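Peptidase S9 prolyl oligopeptidase catalytic domain-containing protein (Pyrococcus horikoshii, PDB 4HXF) acts as a self-compartmentalizing hexameric serine protease, an acylaminoacyl peptidase that selects its substrates through multimerization. Local coordinates at the interface of chains A and B. Residues are numbered along the deposited sequence; one frame, centred on the assembly and turned at random. Chains: chain A/B, Putative uncharacterized protein PH0594.

Contact 1: the interface of chains A and B. Residues chain A 528, 556, 559-560, 563; chain B 498-499, 505, 517.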
loop_
_atom_site.group_PDB
_atom_site.type_symbol
_atom_site.label_atom_id
_atom_site.label_comp_id
_atom_site.label_asym_id
_atom_site.label_seq_id
_atom_site.Cartn_x
_atom_site.Cartn_y
_atom_site.Cartn_z
ATOM N N LEU A 528 47.216 -18.052 -11.382
ATOM C CA LEU A 528 46.434 -18.718 -12.415
ATOM C C LEU A 528 47.265 -19.675 -13.237
ATOM O O LEU A 528 46.828 -20.803 -13.545
ATOM C CB LEU A 528 45.711 -17.696 -13.327
ATOM C CG LEU A 528 44.682 -18.312 -14.275
ATOM C CD1 LEU A 528 43.502 -18.741 -13.459
ATOM C CD2 LEU A 528 44.222 -17.215 -15.304
ATOM N N MET A 556 37.866 -16.969 -12.355
ATOM C CA MET A 556 38.781 -17.586 -13.326
ATOM C C MET A 556 39.575 -18.682 -12.654
ATOM O O MET A 556 39.765 -19.714 -13.242
ATOM C CB MET A 556 39.680 -16.576 -14.065
ATOM C CG MET A 556 38.997 -15.591 -14.918
ATOM S SD MET A 556 40.171 -14.619 -15.923
ATOM C CE MET A 556 41.193 -13.867 -14.690
ATOM N N HIS A 559 37.247 -21.668 -12.049
ATOM C CA HIS A 559 36.994 -22.483 -13.239
ATOM C C HIS A 559 38.185 -23.314 -13.727
ATOM O O HIS A 559 38.061 -24.470 -14.144
ATOM C CB HIS A 559 36.508 -21.619 -14.419
ATOM C CG HIS A 559 35.122 -21.098 -14.300
ATOM N ND1 HIS A 559 34.659 -20.023 -15.018
ATOM C CD2 HIS A 559 33.966 -21.654 -13.656
ATOM C CE1 HIS A 559 33.270 -19.907 -14.793
ATOM N NE2 HIS A 559 32.889 -20.908 -13.990
ATOM N N VAL A 560 39.359 -22.650 -13.695
ATOM C CA VAL A 560 40.582 -23.290 -14.176
ATOM C C VAL A 560 40.950 -24.410 -13.245
ATOM O O VAL A 560 41.318 -25.512 -13.713
ATOM C CB VAL A 560 41.708 -22.282 -14.408
ATOM C CG1 VAL A 560 43.034 -23.011 -14.499
ATOM C CG2 VAL A 560 41.409 -21.374 -15.632
ATOM N N ASP A 563 38.764 -27.206 -14.052
ATOM C CA ASP A 563 39.120 -27.768 -15.378
ATOM C C ASP A 563 40.285 -28.765 -15.208
ATOM O O ASP A 563 40.472 -29.666 -16.004
ATOM C CB ASP A 563 39.553 -26.671 -16.315
ATOM C CG ASP A 563 39.374 -26.999 -17.783
ATOM O OD1 ASP A 563 38.568 -27.866 -18.134
ATOM O OD2 ASP A 563 40.075 -26.360 -18.597
ATOM N N TYR B 498 38.276 -17.929 -22.082
ATOM C CA TYR B 498 38.463 -19.311 -21.582
ATOM C C TYR B 498 38.035 -19.522 -20.143
ATOM O O TYR B 498 37.311 -20.396 -19.770
ATOM C CB TYR B 498 39.906 -19.785 -21.835
ATOM C CG TYR B 498 40.328 -20.979 -20.996
ATOM C CD1 TYR B 498 39.730 -22.247 -21.140
ATOM C CD2 TYR B 498 41.253 -20.838 -20.027
ATOM C CE1 TYR B 498 40.096 -23.264 -20.361
ATOM C CE2 TYR B 498 41.635 -21.894 -19.240
ATOM C CZ TYR B 498 41.052 -23.080 -19.359
ATOM O OH TYR B 498 41.439 -24.108 -18.531
ATOM N N ALA B 499 38.637 -18.648 -19.256
ATOM C CA ALA B 499 38.538 -18.866 -17.844
ATOM C C ALA B 499 37.325 -18.229 -17.127
ATOM O O ALA B 499 36.984 -18.723 -16.074
ATOM C CB ALA B 499 39.855 -18.406 -17.133
ATOM N N LEU B 505 35.529 -22.914 -20.970
ATOM C CA LEU B 505 36.447 -23.983 -20.568
ATOM C C LEU B 505 36.579 -25.019 -21.713
ATOM O O LEU B 505 37.682 -25.596 -21.859
ATOM C CB LEU B 505 36.041 -24.669 -19.265
ATOM C CG LEU B 505 36.236 -23.940 -17.955
ATOM C CD1 LEU B 505 35.704 -24.833 -16.814
ATOM C CD2 LEU B 505 37.715 -23.504 -17.849
ATOM N N LEU B 517 46.745 -21.926 -20.809
ATOM C CA LEU B 517 47.616 -21.142 -19.935
ATOM C C LEU B 517 49.035 -21.078 -20.563
ATOM O O LEU B 517 49.881 -20.338 -20.105
ATOM C CB LEU B 517 47.707 -21.845 -18.599
ATOM C CG LEU B 517 46.375 -21.945 -17.778
ATOM C CD1 LEU B 517 46.474 -22.750 -16.499
ATOM C CD2 LEU B 517 46.001 -20.513 -17.538
HETATM O O HOH W 1 37.878 -28.121 -20.601
#
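Two side-chain hydrogen bonds tie A:His559 and A:Asp563, one helical turn apart on helix 552-563, to B:Ala499 and B:Tyr498 on helix 494-500 of the partner. The imidazole ND1 of A:His559 donates to the main-chain O of B:Ala499 at 2.9 Å. The acceptor lies nearly in the imidazole plane, but the donor stands above the carbonyl plane, 37° out of it, so the bond is not aimed at a lone pair. The phenol OH of B:Tyr498 donates a hydrogen bond to carboxylate OD2 of A:Asp563 at 2.6 Å, on the anti lone pair, with ring and carboxylate turned 50° apart. The other carboxylate oxygen, OD1 of A:Asp563, reaches a water at 2.6 Å that also bonds the main-chain O of B:Leu505, so both oxygens of one aspartate serve the partner.

Apolar packing fills in around these bonds. B:Ala499 CB sits 3.6 Å from A:Met556 CB and also meets A:Val560. With CG1 anti to the backbone N (chi1 163°), A:Val560 sends its two methyls to different partners: CG2 lies 3.7 Å from B:Tyr498 CE2, while CG1 faces B:Leu517 CD1 at 4.0 Å. B:Leu505 and A:Asp563 run antiparallel alongside each other, B:Leu505 CD1 lying 3.6 Å from the main-chain O of A:His559.

Repeated with the chains exchanged, this helix-to-helix patch helps join catalytic domains of neighbouring subunits in the hexamer.

Contact 2: the interface of chains A and B. Residues chain A 558, 562, 568-570; chain B 134-136.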
loop_
_atom_site.group_PDB
_atom_site.type_symbol
_atom_site.label_atom_id
_atom_site.label_comp_id
_atom_site.label_asym_id
_atom_site.label_seq_id
_atom_site.Cartn_x
_atom_site.Cartn_y
_atom_site.Cartn_z
ATOM N N TYR A 558 38.834 -20.363 -9.910
ATOM C CA TYR A 558 37.864 -21.410 -9.665
ATOM C C TYR A 558 37.607 -22.289 -10.902
ATOM O O TYR A 558 37.794 -23.545 -10.847
ATOM C CB TYR A 558 36.543 -20.819 -9.182
ATOM C CG TYR A 558 35.467 -21.896 -8.977
ATOM C CD1 TYR A 558 35.497 -22.752 -7.891
ATOM C CD2 TYR A 558 34.528 -22.122 -9.939
ATOM C CE1 TYR A 558 34.567 -23.778 -7.758
ATOM C CE2 TYR A 558 33.619 -23.154 -9.858
ATOM C CZ TYR A 558 33.642 -23.979 -8.734
ATOM O OH TYR A 558 32.773 -25.037 -8.584
ATOM N N LYS A 562 38.866 -26.208 -11.449
ATOM C CA LYS A 562 37.931 -27.250 -11.722
ATOM C C LYS A 562 38.283 -27.964 -13.059
ATOM O O LYS A 562 38.153 -29.192 -13.150
ATOM C CB LYS A 562 36.505 -26.672 -11.816
ATOM C CG LYS A 562 35.939 -26.262 -10.446
ATOM C CD LYS A 562 35.660 -27.373 -9.444
ATOM C CE LYS A 562 34.761 -28.337 -9.952
ATOM N NZ LYS A 562 34.440 -29.462 -8.902
ATOM N N VAL A 568 37.830 -27.512 -5.196
ATOM C CA VAL A 568 37.705 -26.067 -5.044
ATOM C C VAL A 568 36.227 -25.711 -4.980
ATOM O O VAL A 568 35.402 -26.461 -5.569
ATOM C CB VAL A 568 38.473 -25.306 -6.126
ATOM C CG1 VAL A 568 37.900 -25.624 -7.505
ATOM C CG2 VAL A 568 38.562 -23.773 -5.741
ATOM N N TYR A 569 35.913 -24.645 -4.255
ATOM C CA TYR A 569 34.590 -24.196 -4.018
ATOM C C TYR A 569 34.600 -22.674 -4.148
ATOM O O TYR A 569 35.645 -22.091 -3.824
ATOM C CB TYR A 569 34.129 -24.535 -2.598
ATOM C CG TYR A 569 34.291 -25.996 -2.265
ATOM C CD1 TYR A 569 35.523 -26.480 -1.735
ATOM C CD2 TYR A 569 33.248 -26.901 -2.501
ATOM C CE1 TYR A 569 35.659 -27.826 -1.471
ATOM C CE2 TYR A 569 33.422 -28.261 -2.287
ATOM C CZ TYR A 569 34.611 -28.710 -1.719
ATOM O OH TYR A 569 34.726 -30.077 -1.480
ATOM N N ILE A 570 33.498 -22.102 -4.534
ATOM C CA ILE A 570 33.355 -20.634 -4.612
ATOM C C ILE A 570 32.065 -20.123 -4.040
ATOM O O ILE A 570 30.966 -20.634 -4.322
ATOM C CB ILE A 570 33.758 -20.007 -5.986
ATOM C CG1 ILE A 570 33.852 -18.525 -5.920
ATOM C CG2 ILE A 570 32.769 -20.457 -7.093
ATOM C CD1 ILE A 570 34.341 -17.863 -7.225
ATOM N N GLU B 134 29.055 -22.431 -5.361
ATOM C CA GLU B 134 29.256 -23.309 -6.544
ATOM C C GLU B 134 30.370 -24.314 -6.206
ATOM O O GLU B 134 31.507 -23.987 -5.778
ATOM C CB GLU B 134 29.525 -22.518 -7.797
ATOM C CG GLU B 134 29.635 -23.311 -9.089
ATOM C CD GLU B 134 28.301 -23.998 -9.376
ATOM O OE1 GLU B 134 28.344 -25.274 -9.300
ATOM O OE2 GLU B 134 27.221 -23.343 -9.555
ATOM N N ASP B 135 30.129 -25.570 -6.637
ATOM C CA ASP B 135 31.130 -26.622 -6.547
ATOM C C ASP B 135 31.182 -27.469 -7.842
ATOM O O ASP B 135 31.940 -28.463 -7.888
ATOM C CB ASP B 135 30.856 -27.573 -5.355
ATOM C CG ASP B 135 29.592 -28.422 -5.557
ATOM O OD1 ASP B 135 28.912 -28.312 -6.569
ATOM O OD2 ASP B 135 29.284 -29.224 -4.653
ATOM N N ASP B 136 30.492 -27.004 -8.874
ATOM C CA ASP B 136 30.540 -27.612 -10.242
ATOM C C ASP B 136 30.994 -26.540 -11.262
ATOM O O ASP B 136 31.507 -25.463 -10.838
ATOM C CB ASP B 136 29.222 -28.285 -10.559
ATOM C CG ASP B 136 29.370 -29.305 -11.715
ATOM O OD1 ASP B 136 30.422 -29.505 -12.287
ATOM O OD2 ASP B 136 28.408 -29.971 -11.822
#
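This is an intermolecular beta-sheet interface: the end of strand 131-134 of chain B runs antiparallel to strand 568-573 of chain A, extending one subunit's sheet with a segment of the next and helping to build the hexamer. A:Ile570 and B:Glu134 pair through both main-chain groups, A:Ile570 N to B:Glu134 O at 3.0 Å and B:Glu134 N to A:Ile570 O at 2.8 Å. Just past the strand, two side chains of helix 552-563 grip the turning chain by its carbonyls. Phenol OH of A:Tyr558 donates to B:Asp136 O at 2.6 Å, tilted 20° from the carbonyl plane, and the side-chain amine NZ of A:Lys562 donates to B:Asp135 O at 2.9 Å. The lysine gets there by folding at its second and third torsions (-67° and -57°). A:Tyr558 is held between A:Ile570 CG2, centred over one ring face, and A:Lys562 CG, toward the rim of the other. A phenylalanine in place of A:Tyr558 would probably leave the B:Asp136 carbonyl without this donor and the loop after the strand less firmly fixed. Across the interface, A:Tyr569 CD2 packs 3.8 Å from B:Asp135 CB. Within chain B, carboxylate OE1 of B:Glu134 accepts from B:Asp136 N at 2.8 Å on its anti lone pair, probably bracing the loop.

Contact 3: the interface of chains A and B. Residues chain A 571, 573, 591, 595, 613, 617; chain B 131-133.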
loop_
_atom_site.group_PDB
_atom_site.type_symbol
_atom_site.label_atom_id
_atom_site.label_comp_id
_atom_site.label_asym_id
_atom_site.label_seq_id
_atom_site.Cartn_x
_atom_site.Cartn_y
_atom_site.Cartn_z
ATOM N N ALA A 571 32.234 -19.109 -3.123
ATOM C CA ALA A 571 31.096 -18.417 -2.513
ATOM C C ALA A 571 31.106 -17.013 -3.071
ATOM O O ALA A 571 32.100 -16.288 -2.833
ATOM C CB ALA A 571 31.187 -18.454 -0.956
ATOM N N PHE A 573 29.253 -13.611 -2.881
ATOM C CA PHE A 573 28.274 -12.798 -2.189
ATOM C C PHE A 573 27.702 -11.757 -3.150
ATOM O O PHE A 573 28.429 -11.169 -3.946
ATOM C CB PHE A 573 28.966 -12.124 -0.997
ATOM C CG PHE A 573 29.145 -13.062 0.210
ATOM C CD1 PHE A 573 30.145 -14.024 0.174
ATOM C CD2 PHE A 573 28.204 -13.141 1.262
ATOM C CE1 PHE A 573 30.285 -14.928 1.177
ATOM C CE2 PHE A 573 28.353 -14.068 2.245
ATOM C CZ PHE A 573 29.348 -14.996 2.188
ATOM N N LYS A 591 27.068 -15.045 7.712
ATOM C CA LYS A 591 27.125 -16.227 6.804
ATOM C C LYS A 591 28.549 -16.403 6.334
ATOM O O LYS A 591 29.047 -17.562 6.318
ATOM C CB LYS A 591 26.209 -16.121 5.590
ATOM C CG LYS A 591 24.710 -16.242 6.007
ATOM C CD LYS A 591 23.792 -16.026 4.819
ATOM C CE LYS A 591 22.388 -16.258 5.307
ATOM N NZ LYS A 591 21.376 -15.943 4.267
ATOM N N LEU A 595 30.772 -19.770 7.123
ATOM C CA LEU A 595 31.477 -20.480 6.017
ATOM C C LEU A 595 32.971 -20.641 6.308
ATOM O O LEU A 595 33.558 -21.711 6.137
ATOM C CB LEU A 595 31.333 -19.782 4.655
ATOM C CG LEU A 595 29.991 -19.784 3.932
ATOM C CD1 LEU A 595 30.014 -18.828 2.736
ATOM C CD2 LEU A 595 29.707 -21.240 3.498
ATOM N N VAL A 613 26.953 -27.085 1.739
ATOM C CA VAL A 613 26.718 -25.789 2.373
ATOM C C VAL A 613 25.253 -25.662 2.908
ATOM O O VAL A 613 24.998 -24.989 3.881
ATOM C CB VAL A 613 27.111 -24.700 1.356
ATOM C CG1 VAL A 613 26.034 -24.514 0.250
ATOM C CG2 VAL A 613 27.490 -23.464 2.058
ATOM N N LEU A 617 25.357 -24.937 6.875
ATOM C CA LEU A 617 24.866 -23.608 7.307
ATOM C C LEU A 617 23.477 -23.578 7.951
ATOM O O LEU A 617 23.165 -22.609 8.638
ATOM C CB LEU A 617 24.974 -22.547 6.176
ATOM C CG LEU A 617 26.203 -21.623 6.273
ATOM C CD1 LEU A 617 27.512 -22.361 5.931
ATOM C CD2 LEU A 617 25.997 -20.355 5.427
ATOM N N PHE B 131 24.352 -15.130 -0.757
ATOM C CA PHE B 131 25.490 -15.667 -1.547
ATOM C C PHE B 131 25.092 -16.885 -2.401
ATOM O O PHE B 131 24.167 -17.644 -2.077
ATOM C CB PHE B 131 26.736 -15.993 -0.725
ATOM C CG PHE B 131 26.634 -17.231 0.175
ATOM C CD1 PHE B 131 25.959 -17.175 1.367
ATOM C CD2 PHE B 131 27.181 -18.452 -0.234
ATOM C CE1 PHE B 131 25.835 -18.278 2.177
ATOM C CE2 PHE B 131 27.091 -19.594 0.585
ATOM C CZ PHE B 131 26.430 -19.490 1.816
ATOM N N ILE B 132 25.717 -16.945 -3.549
ATOM C CA ILE B 132 25.742 -18.052 -4.501
ATOM C C ILE B 132 26.845 -18.972 -4.083
ATOM O O ILE B 132 27.941 -18.519 -3.661
ATOM C CB ILE B 132 26.053 -17.449 -5.886
ATOM C CG1 ILE B 132 24.869 -16.539 -6.321
ATOM C CG2 ILE B 132 26.357 -18.510 -6.916
ATOM C CD1 ILE B 132 25.351 -15.319 -7.038
ATOM N N PHE B 133 26.667 -20.290 -4.097
ATOM C CA PHE B 133 27.712 -21.203 -3.782
ATOM C C PHE B 133 27.866 -22.220 -4.877
ATOM O O PHE B 133 26.807 -22.775 -5.321
ATOM C CB PHE B 133 27.406 -21.949 -2.511
ATOM C CG PHE B 133 28.537 -22.733 -1.998
ATOM C CD1 PHE B 133 29.614 -22.099 -1.381
ATOM C CD2 PHE B 133 28.608 -24.101 -2.179
ATOM C CE1 PHE B 133 30.679 -22.865 -0.980
ATOM C CE2 PHE B 133 29.719 -24.836 -1.829
ATOM C CZ PHE B 133 30.742 -24.220 -1.188
#
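The ring of B:Phe131 is carried by a chi1 of 72°, with CG between the backbone N and the carbonyl carbon, and this points it into a greasy pocket of chain A. B:Phe133 differs, its CG anti to the backbone N (chi1 -170°), which turns its ring toward A:Val613. Two residues apart on strand 131-134, which pairs antiparallel with strand 568-573, the phenylalanines point to the same side, toward chain A: B:Phe131 opposite A:Phe573, and B:Phe133 opposite A:Ala571.

B:Phe131 CB rests over the centre of the A:Phe573 face, 3.7 Å from the ring centroid, a CH-pi contact made by side chains lying alongside and pointing the same way. From the opposite direction, A:Leu595 of helix 586-605 puts methyl CD1 over the face of the B:Phe131 ring, toward its rim and 3.9 Å from the centroid. The aliphatic part of A:Lys591, extended beyond CG, passes obliquely with CD 4.0 Å from B:Phe131 CE1. A:Leu617 also approaches the far end of this ring, but it is poorly ordered.

The pocket is thus built from the end of a strand and two C-terminal helices, and it probably secures the inserted strand of the neighbouring subunit in the hexamer. A:Ala571, small and lying between the two phenylalanines, sets CB 4.0 Å from B:Phe133 CD1. On that second ring, A:Val613 lays CB over one face toward the rim, and its methyl CG1 comes 3.6 Å from B:Phe133 CD2.

Contact 4: the interface of chains A and B. Residues chain A 493, 495-496, 529; chain B 493, 495-496, 529.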
loop_
_atom_site.group_PDB
_atom_site.type_symbol
_atom_site.label_atom_id
_atom_site.label_comp_id
_atom_site.label_asym_id
_atom_site.label_seq_id
_atom_site.Cartn_x
_atom_site.Cartn_y
_atom_site.Cartn_z
ATOM N N TYR A 493 45.339 -13.282 -11.459
ATOM C CA TYR A 493 45.998 -12.856 -12.654
ATOM C C TYR A 493 46.232 -11.395 -12.731
ATOM O O TYR A 493 45.269 -10.592 -12.847
ATOM C CB TYR A 493 45.202 -13.351 -13.902
ATOM C CG TYR A 493 45.806 -13.152 -15.271
ATOM C CD1 TYR A 493 47.211 -12.910 -15.434
ATOM C CD2 TYR A 493 45.095 -13.301 -16.426
ATOM C CE1 TYR A 493 47.789 -12.758 -16.663
ATOM C CE2 TYR A 493 45.661 -13.157 -17.652
ATOM C CZ TYR A 493 47.021 -12.860 -17.805
ATOM O OH TYR A 493 47.585 -12.781 -19.014
ATOM N N LEU A 495 47.327 -9.405 -15.068
ATOM C CA LEU A 495 47.045 -8.617 -16.238
ATOM C C LEU A 495 45.607 -8.124 -16.215
ATOM O O LEU A 495 45.323 -6.963 -16.551
ATOM C CB LEU A 495 47.259 -9.372 -17.562
ATOM C CG LEU A 495 47.215 -8.510 -18.807
ATOM C CD1 LEU A 495 48.269 -7.417 -18.867
ATOM C CD2 LEU A 495 47.371 -9.284 -20.092
ATOM N N THR A 496 44.648 -8.964 -15.757
ATOM C CA THR A 496 43.278 -8.484 -15.621
ATOM C C THR A 496 43.086 -7.500 -14.485
ATOM O O THR A 496 42.160 -6.689 -14.473
ATOM C CB THR A 496 42.250 -9.632 -15.583
ATOM O OG1 THR A 496 42.467 -10.380 -14.397
ATOM C CG2 THR A 496 42.416 -10.484 -16.855
ATOM N N PHE A 529 48.467 -19.272 -13.580
ATOM C CA PHE A 529 49.290 -20.040 -14.503
ATOM C C PHE A 529 49.909 -21.296 -13.863
ATOM O O PHE A 529 50.474 -22.169 -14.572
ATOM C CB PHE A 529 50.360 -19.169 -15.082
ATOM C CG PHE A 529 49.819 -18.160 -15.956
ATOM C CD1 PHE A 529 49.351 -16.979 -15.487
ATOM C CD2 PHE A 529 49.541 -18.489 -17.288
ATOM C CE1 PHE A 529 48.727 -16.082 -16.291
ATOM C CE2 PHE A 529 48.870 -17.597 -18.148
ATOM C CZ PHE A 529 48.497 -16.342 -17.634
ATOM N N TYR B 493 40.239 -10.352 -25.240
ATOM C CA TYR B 493 41.252 -11.239 -24.762
ATOM C C TYR B 493 40.802 -12.641 -24.592
ATOM O O TYR B 493 39.963 -12.946 -23.704
ATOM C CB TYR B 493 41.851 -10.690 -23.430
ATOM C CG TYR B 493 43.050 -11.387 -22.834
ATOM C CD1 TYR B 493 43.880 -12.245 -23.629
ATOM C CD2 TYR B 493 43.484 -11.162 -21.560
ATOM C CE1 TYR B 493 44.990 -12.864 -23.123
ATOM C CE2 TYR B 493 44.588 -11.767 -21.050
ATOM C CZ TYR B 493 45.360 -12.653 -21.811
ATOM O OH TYR B 493 46.480 -13.196 -21.324
ATOM N N LEU B 495 42.163 -15.309 -23.308
ATOM C CA LEU B 495 42.448 -16.098 -22.140
ATOM C C LEU B 495 41.372 -15.897 -21.085
ATOM O O LEU B 495 40.926 -16.856 -20.435
ATOM C CB LEU B 495 43.805 -15.777 -21.490
ATOM C CG LEU B 495 44.250 -16.749 -20.416
ATOM C CD1 LEU B 495 44.430 -18.183 -20.885
ATOM C CD2 LEU B 495 45.555 -16.379 -19.758
ATOM N N THR B 496 40.866 -14.652 -20.914
ATOM C CA THR B 496 39.758 -14.447 -19.988
ATOM C C THR B 496 38.441 -15.015 -20.477
ATOM O O THR B 496 37.534 -15.319 -19.703
ATOM C CB THR B 496 39.632 -12.981 -19.530
ATOM O OG1 THR B 496 39.280 -12.196 -20.660
ATOM C CG2 THR B 496 40.969 -12.544 -18.903
ATOM N N PHE B 529 46.144 -6.856 -26.993
ATOM C CA PHE B 529 47.591 -6.715 -27.043
ATOM C C PHE B 529 48.071 -5.763 -28.154
ATOM O O PHE B 529 49.268 -5.376 -28.201
ATOM C CB PHE B 529 48.232 -8.059 -27.198
ATOM C CG PHE B 529 48.067 -8.873 -26.021
ATOM C CD1 PHE B 529 46.956 -9.617 -25.813
ATOM C CD2 PHE B 529 48.955 -8.712 -24.950
ATOM C CE1 PHE B 529 46.744 -10.283 -24.650
ATOM C CE2 PHE B 529 48.756 -9.364 -23.717
ATOM C CZ PHE B 529 47.636 -10.207 -23.592
#
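The start of helix 494-500 in the catalytic alpha/beta-hydrolase domain meets its own copy here, around the two-fold axis relating the chains. A:Tyr493 and B:Tyr493 come from opposite directions, and their phenol oxygens share a hydrogen bond, A:Tyr493 OH to B:Tyr493 OH at 2.6 Å. Each hydroxyl lies in the plane of the other ring, at its edge, so the phenols meet rim to rim rather than stacked. Symmetry makes the two equivalent, and which one donates is not decided.

Each ring is sandwiched by its own chain: on A:Tyr493, A:Phe529 CE1 sits 3.4 Å above one face toward the rim, while A:Leu495 CA covers the other. That second shell probably limits how far the phenol can swing. Replacing A:Tyr493 with an alanine would probably strip B:Tyr493 OH of its mate and open a gap beside B:Leu495 CD2, which lies near CE2 of that ring, out of its plane.

Flanking the tyrosines, A:Leu495 carries its methyl CD2 across the interface, with CG anti to the backbone N (chi1 -169°). There CD2 meets B:Phe529 CZ at 3.6 Å and B:Tyr493 CE2 at 3.9 Å, and the two-fold repeats this with B:Leu495. Also close to the axis, methyls CG2 of A:Thr496 and CG2 of B:Thr496 point tip to tip at 3.2 Å, a tight packing. Their hydroxyls turn back instead, A:Thr496 OG1 donating to A:Tyr493 O at 3.2 Å, tilted 25° from the carbonyl plane.

Contacts 1, 2 and 3 form a chain across the interface: the C-alpha centres of contacts 1 and 2 are about 12 Å apart, as are those of 2 and 3. Contact 4 sits about 10 Å from contact 1 and 27 Å from contact 3, so the patches run from the two-fold axis outward. Helix 552-563 serves both contacts 1 and 2, strands 568-573 and 131-134 serve 2 and 3, and helix 494-500 joins 1 to 4. Since every off-axis patch recurs with chains exchanged, the axial contact is flanked on both sides by strand pairing between the chains, a shared framework that should steady the compartment-forming hexamer.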